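Local structure of ATP-dependent protease subunit HslV (Trypanosoma brucei brucei, 4HNZ) at residues Ser125-Leu137 against Lys151-Ser163. The protein forms the double-ring proteolytic core of the mitochondrial HslVU complex, hydrolysing proteins unfolded by HslU and so regulating levels of the DNA helicase PIF2. Numbering follows the deposited sequence.
Sequences SGGTFAKAAARAL and KAMRIATDIDVFS. With MG (magnesium ion), chain M.
Ala-156 and Ala-152 press their methyl groups against the backbone of residues 126-134. CB of Ala-156 lies 3.5 Å from N of Ala-130 and also touches O of Gly-126. One turn along, CB of Ala-152 sits 3.5 Å from O of Ala-130 and is flanked by Ala-133 and Ala-134. These small residues let the helix axes approach to 8.0 Å, running in roughly opposite directions at 143°. This alanine-lined middle is the tight part.

Phe-129 packs beside it. CG2 of Ile-159 stands over one face of the ring in a CH-pi contact, 4.0 Å from the centroid, while CB of Asp-160 lies at the ring edge. At the far end the packing is looser. Between the two segments, CD1 of Leu-137 touches CB of Lys-151, at 3.9 Å. The partly exposed lysine chain is bent, and its NZ bonds Ala-136 O of a second subunit.

The other end is polar and more open, with Ser-125 exposed, and lies beside Thr-1, the probable nucleophile. OG of Ser-125 donates to OD2 of Asp-160 (2.7 Å), on the syn side of the carboxylate. Asp-160 CG is anti to its backbone N (chi1 -178°), which turns the carboxylate toward Ser-125. OD1 takes the N-H of Phe-162 from above the carboxylate plane, an Asx turn. Both serine hydroxyls, of Ser-125 and Ser-163, bond the N of Thr-1, that of Ser-163 weakly. Backbone O atoms of Thr-157, Asp-160 and Ser-163 bind magnesium, which ties the helix end to the following turn.

This pair of roughly antiparallel helices belongs to the proteasome-type Ntn-hydrolase fold. Helix 127-137 follows strand 120-123 and packs on Ile-120 in it. Helix 145-159 leads into strand 167-172 and rests on Trp-167, while Met-153 reaches Leu-15 of strand 11-22.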
loop_
_atom_site.group_PDB
_atom_site.type_symbol
_atom_site.label_atom_id
_atom_site.label_comp_id
_atom_site.label_asym_id
_atom_site.label_seq_id
_atom_site.Cartn_x
_atom_site.Cartn_y
_atom_site.Cartn_z
ATOM N N SER A 125 -16.130 -18.485 10.143
ATOM C CA SER A 125 -16.757 -17.689 9.119
ATOM C C SER A 125 -18.254 -17.853 9.110
ATOM O O SER A 125 -18.967 -16.948 8.722
ATOM C CB SER A 125 -16.188 -18.106 7.736
ATOM O OG SER A 125 -16.228 -19.532 7.579
ATOM N N GLY A 126 -18.774 -19.024 9.461
ATOM C CA GLY A 126 -20.235 -19.207 9.446
ATOM C C GLY A 126 -20.944 -19.039 10.790
ATOM O O GLY A 126 -22.188 -19.067 10.857
ATOM N N GLY A 127 -20.170 -18.830 11.833
ATOM C CA GLY A 127 -20.673 -18.881 13.195
ATOM C C GLY A 127 -21.742 -17.897 13.530
ATOM O O GLY A 127 -22.708 -18.217 14.186
ATOM N N THR A 128 -21.607 -16.693 13.028
ATOM C CA THR A 128 -22.583 -15.692 13.316
ATOM C C THR A 128 -23.926 -15.989 12.633
ATOM O O THR A 128 -24.971 -15.664 13.193
ATOM C CB THR A 128 -22.063 -14.293 12.950
ATOM O OG1 THR A 128 -20.821 -14.077 13.668
ATOM C CG2 THR A 128 -23.024 -13.203 13.475
ATOM N N PHE A 129 -23.906 -16.535 11.418
ATOM C CA PHE A 129 -25.161 -16.906 10.779
ATOM C C PHE A 129 -25.857 -17.962 11.621
ATOM O O PHE A 129 -27.060 -17.933 11.809
ATOM C CB PHE A 129 -24.908 -17.407 9.341
ATOM C CG PHE A 129 -23.993 -16.528 8.576
ATOM C CD1 PHE A 129 -24.149 -15.166 8.606
ATOM C CD2 PHE A 129 -23.011 -17.056 7.753
ATOM C CE1 PHE A 129 -23.285 -14.318 7.885
ATOM C CE2 PHE A 129 -22.169 -16.233 7.014
ATOM C CZ PHE A 129 -22.295 -14.844 7.088
ATOM N N ALA A 130 -25.062 -18.890 12.163
ATOM C CA ALA A 130 -25.600 -19.999 12.904
ATOM C C ALA A 130 -26.238 -19.495 14.167
ATOM O O ALA A 130 -27.303 -19.931 14.599
ATOM C CB ALA A 130 -24.488 -20.985 13.211
ATOM N N LYS A 131 -25.555 -18.599 14.788
ATOM C CA LYS A 131 -26.018 -17.997 16.021
ATOM C C LYS A 131 -27.305 -17.232 15.820
ATOM O O LYS A 131 -28.260 -17.402 16.573
ATOM C CB LYS A 131 -24.961 -17.079 16.494
ATOM C CG LYS A 131 -25.413 -16.255 17.621
ATOM C CD LYS A 131 -24.372 -15.214 17.951
ATOM C CE LYS A 131 -23.533 -15.623 19.152
ATOM N NZ LYS A 131 -22.720 -14.436 19.599
ATOM N N ALA A 132 -27.398 -16.471 14.741
ATOM C CA ALA A 132 -28.643 -15.807 14.401
ATOM C C ALA A 132 -29.818 -16.810 14.185
ATOM O O ALA A 132 -30.918 -16.637 14.705
ATOM C CB ALA A 132 -28.464 -14.935 13.155
ATOM N N ALA A 133 -29.570 -17.863 13.453
ATOM C CA ALA A 133 -30.618 -18.829 13.240
ATOM C C ALA A 133 -30.970 -19.523 14.555
ATOM O O ALA A 133 -32.160 -19.731 14.830
ATOM C CB ALA A 133 -30.207 -19.847 12.187
ATOM N N ALA A 134 -29.985 -19.920 15.341
ATOM C CA ALA A 134 -30.288 -20.604 16.583
ATOM C C ALA A 134 -31.048 -19.709 17.531
ATOM O O ALA A 134 -31.939 -20.157 18.250
ATOM C CB ALA A 134 -29.021 -21.075 17.274
ATOM N N ARG A 135 -30.695 -18.428 17.581
ATOM C CA ARG A 135 -31.454 -17.511 18.431
ATOM C C ARG A 135 -32.899 -17.396 18.070
ATOM O O ARG A 135 -33.715 -17.059 18.890
ATOM C CB ARG A 135 -30.800 -16.123 18.441
ATOM C CG ARG A 135 -29.594 -16.101 19.360
ATOM C CD ARG A 135 -29.001 -14.716 19.503
ATOM N NE ARG A 135 -27.946 -14.738 20.489
ATOM C CZ ARG A 135 -27.017 -13.791 20.623
ATOM N NH1 ARG A 135 -26.973 -12.748 19.804
ATOM N NH2 ARG A 135 -26.083 -13.915 21.575
ATOM N N ALA A 136 -33.210 -17.597 16.795
ATOM C CA ALA A 136 -34.584 -17.460 16.330
ATOM C C ALA A 136 -35.411 -18.601 16.846
ATOM O O ALA A 136 -36.608 -18.455 17.031
ATOM C CB ALA A 136 -34.644 -17.423 14.806
ATOM N N LEU A 137 -34.750 -19.731 17.068
ATOM C CA LEU A 137 -35.438 -20.935 17.487
ATOM C C LEU A 137 -35.333 -21.259 18.987
ATOM O O LEU A 137 -36.031 -22.131 19.448
ATOM C CB LEU A 137 -34.888 -22.131 16.724
ATOM C CG LEU A 137 -35.102 -22.109 15.214
ATOM C CD1 LEU A 137 -34.238 -23.164 14.574
ATOM C CD2 LEU A 137 -36.537 -22.317 14.841
ATOM N N LYS A 151 -30.786 -27.351 12.496
ATOM C CA LYS A 151 -31.437 -26.406 11.630
ATOM C C LYS A 151 -30.511 -25.189 11.401
ATOM O O LYS A 151 -30.405 -24.679 10.293
ATOM C CB LYS A 151 -32.752 -25.988 12.286
ATOM C CG LYS A 151 -34.006 -26.204 11.460
ATOM C CD LYS A 151 -34.328 -24.967 10.639
ATOM C CE LYS A 151 -35.723 -25.034 10.025
ATOM N NZ LYS A 151 -36.778 -24.595 11.019
ATOM N N ALA A 152 -29.903 -24.701 12.480
ATOM C CA ALA A 152 -29.065 -23.547 12.407
ATOM C C ALA A 152 -27.831 -23.822 11.567
ATOM O O ALA A 152 -27.442 -22.987 10.777
ATOM C CB ALA A 152 -28.697 -23.072 13.771
ATOM N N MET A 153 -27.287 -25.017 11.663
ATOM C CA MET A 153 -26.175 -25.403 10.805
ATOM C C MET A 153 -26.538 -25.525 9.355
ATOM O O MET A 153 -25.707 -25.190 8.490
ATOM C CB MET A 153 -25.560 -26.731 11.237
ATOM C CG MET A 153 -24.871 -26.722 12.567
ATOM S SD MET A 153 -23.340 -25.762 12.618
ATOM C CE MET A 153 -22.215 -26.854 11.746
ATOM N N ARG A 154 -27.691 -26.073 9.042
ATOM C CA ARG A 154 -28.101 -26.168 7.631
ATOM C C ARG A 154 -28.175 -24.772 7.052
ATOM O O ARG A 154 -27.679 -24.519 5.964
ATOM C CB ARG A 154 -29.450 -26.882 7.437
ATOM C CG ARG A 154 -29.992 -26.903 5.976
ATOM C CD ARG A 154 -29.369 -27.990 5.058
ATOM N NE ARG A 154 -29.179 -29.371 5.639
ATOM C CZ ARG A 154 -30.149 -30.184 6.189
ATOM N NH1 ARG A 154 -31.417 -29.760 6.299
ATOM N NH2 ARG A 154 -29.870 -31.436 6.660
ATOM N N ILE A 155 -28.749 -23.856 7.809
ATOM C CA ILE A 155 -28.889 -22.495 7.360
ATOM C C ILE A 155 -27.564 -21.767 7.248
ATOM O O ILE A 155 -27.288 -21.135 6.184
ATOM C CB ILE A 155 -29.858 -21.698 8.274
ATOM C CG1 ILE A 155 -31.270 -22.239 8.034
ATOM C CG2 ILE A 155 -29.800 -20.203 7.986
ATOM C CD1 ILE A 155 -32.224 -21.857 9.112
ATOM N N ALA A 156 -26.722 -21.880 8.258
ATOM C CA ALA A 156 -25.465 -21.164 8.251
ATOM C C ALA A 156 -24.567 -21.680 7.163
ATOM O O ALA A 156 -23.901 -20.906 6.469
ATOM C CB ALA A 156 -24.785 -21.263 9.597
ATOM N N THR A 157 -24.481 -22.995 7.038
ATOM C CA THR A 157 -23.542 -23.597 6.074
ATOM C C THR A 157 -23.994 -23.476 4.638
ATOM O O THR A 157 -23.150 -23.455 3.726
ATOM C CB THR A 157 -23.180 -25.054 6.418
ATOM O OG1 THR A 157 -24.318 -25.912 6.355
ATOM C CG2 THR A 157 -22.542 -25.138 7.843
ATOM N N ASP A 158 -25.289 -23.341 4.424
ATOM C CA ASP A 158 -25.770 -22.970 3.094
ATOM C C ASP A 158 -25.336 -21.584 2.713
ATOM O O ASP A 158 -25.058 -21.338 1.575
ATOM C CB ASP A 158 -27.288 -23.027 2.996
ATOM C CG ASP A 158 -27.828 -24.473 2.929
ATOM O OD1 ASP A 158 -26.992 -25.413 2.737
ATOM O OD2 ASP A 158 -29.080 -24.671 3.120
ATOM N N ILE A 159 -25.240 -20.673 3.653
ATOM C CA ILE A 159 -24.798 -19.297 3.347
ATOM C C ILE A 159 -23.283 -19.109 3.242
ATOM O O ILE A 159 -22.786 -18.360 2.363
ATOM C CB ILE A 159 -25.357 -18.344 4.390
ATOM C CG1 ILE A 159 -26.884 -18.245 4.211
ATOM C CG2 ILE A 159 -24.756 -16.957 4.329
ATOM C CD1 ILE A 159 -27.543 -17.588 5.423
ATOM N N ASP A 160 -22.551 -19.744 4.142
ATOM C CA ASP A 160 -21.107 -19.628 4.216
ATOM C C ASP A 160 -20.457 -20.558 3.178
ATOM O O ASP A 160 -20.495 -21.754 3.313
ATOM C CB ASP A 160 -20.637 -20.002 5.632
ATOM C CG ASP A 160 -19.119 -19.864 5.833
ATOM O OD1 ASP A 160 -18.459 -19.135 5.048
ATOM O OD2 ASP A 160 -18.595 -20.545 6.744
ATOM N N VAL A 161 -19.792 -19.971 2.179
ATOM C CA VAL A 161 -19.083 -20.747 1.217
ATOM C C VAL A 161 -17.942 -21.534 1.845
ATOM O O VAL A 161 -17.456 -22.468 1.228
ATOM C CB VAL A 161 -18.531 -19.895 0.044
ATOM C CG1 VAL A 161 -19.647 -19.090 -0.610
ATOM C CG2 VAL A 161 -17.435 -18.930 0.479
ATOM N N PHE A 162 -17.518 -21.159 3.073
ATOM C CA PHE A 162 -16.367 -21.835 3.753
ATOM C C PHE A 162 -16.751 -22.913 4.706
ATOM O O PHE A 162 -15.898 -23.403 5.425
ATOM C CB PHE A 162 -15.448 -20.796 4.443
ATOM C CG PHE A 162 -14.917 -19.747 3.476
ATOM C CD1 PHE A 162 -14.089 -20.113 2.408
ATOM C CD2 PHE A 162 -15.282 -18.389 3.603
ATOM C CE1 PHE A 162 -13.575 -19.150 1.555
ATOM C CE2 PHE A 162 -14.812 -17.445 2.708
ATOM C CZ PHE A 162 -13.942 -17.811 1.700
ATOM N N SER A 163 -18.012 -23.301 4.701
ATOM C CA SER A 163 -18.486 -24.407 5.512
ATOM C C SER A 163 -19.345 -25.346 4.639
ATOM O O SER A 163 -20.000 -24.886 3.674
ATOM C CB SER A 163 -19.348 -23.888 6.680
ATOM O OG SER A 163 -18.647 -22.926 7.459
HETATM MG MG MG M . -21.494 -23.734 2.143
HETATM O O HOH W 1 -19.644 -24.475 0.477
#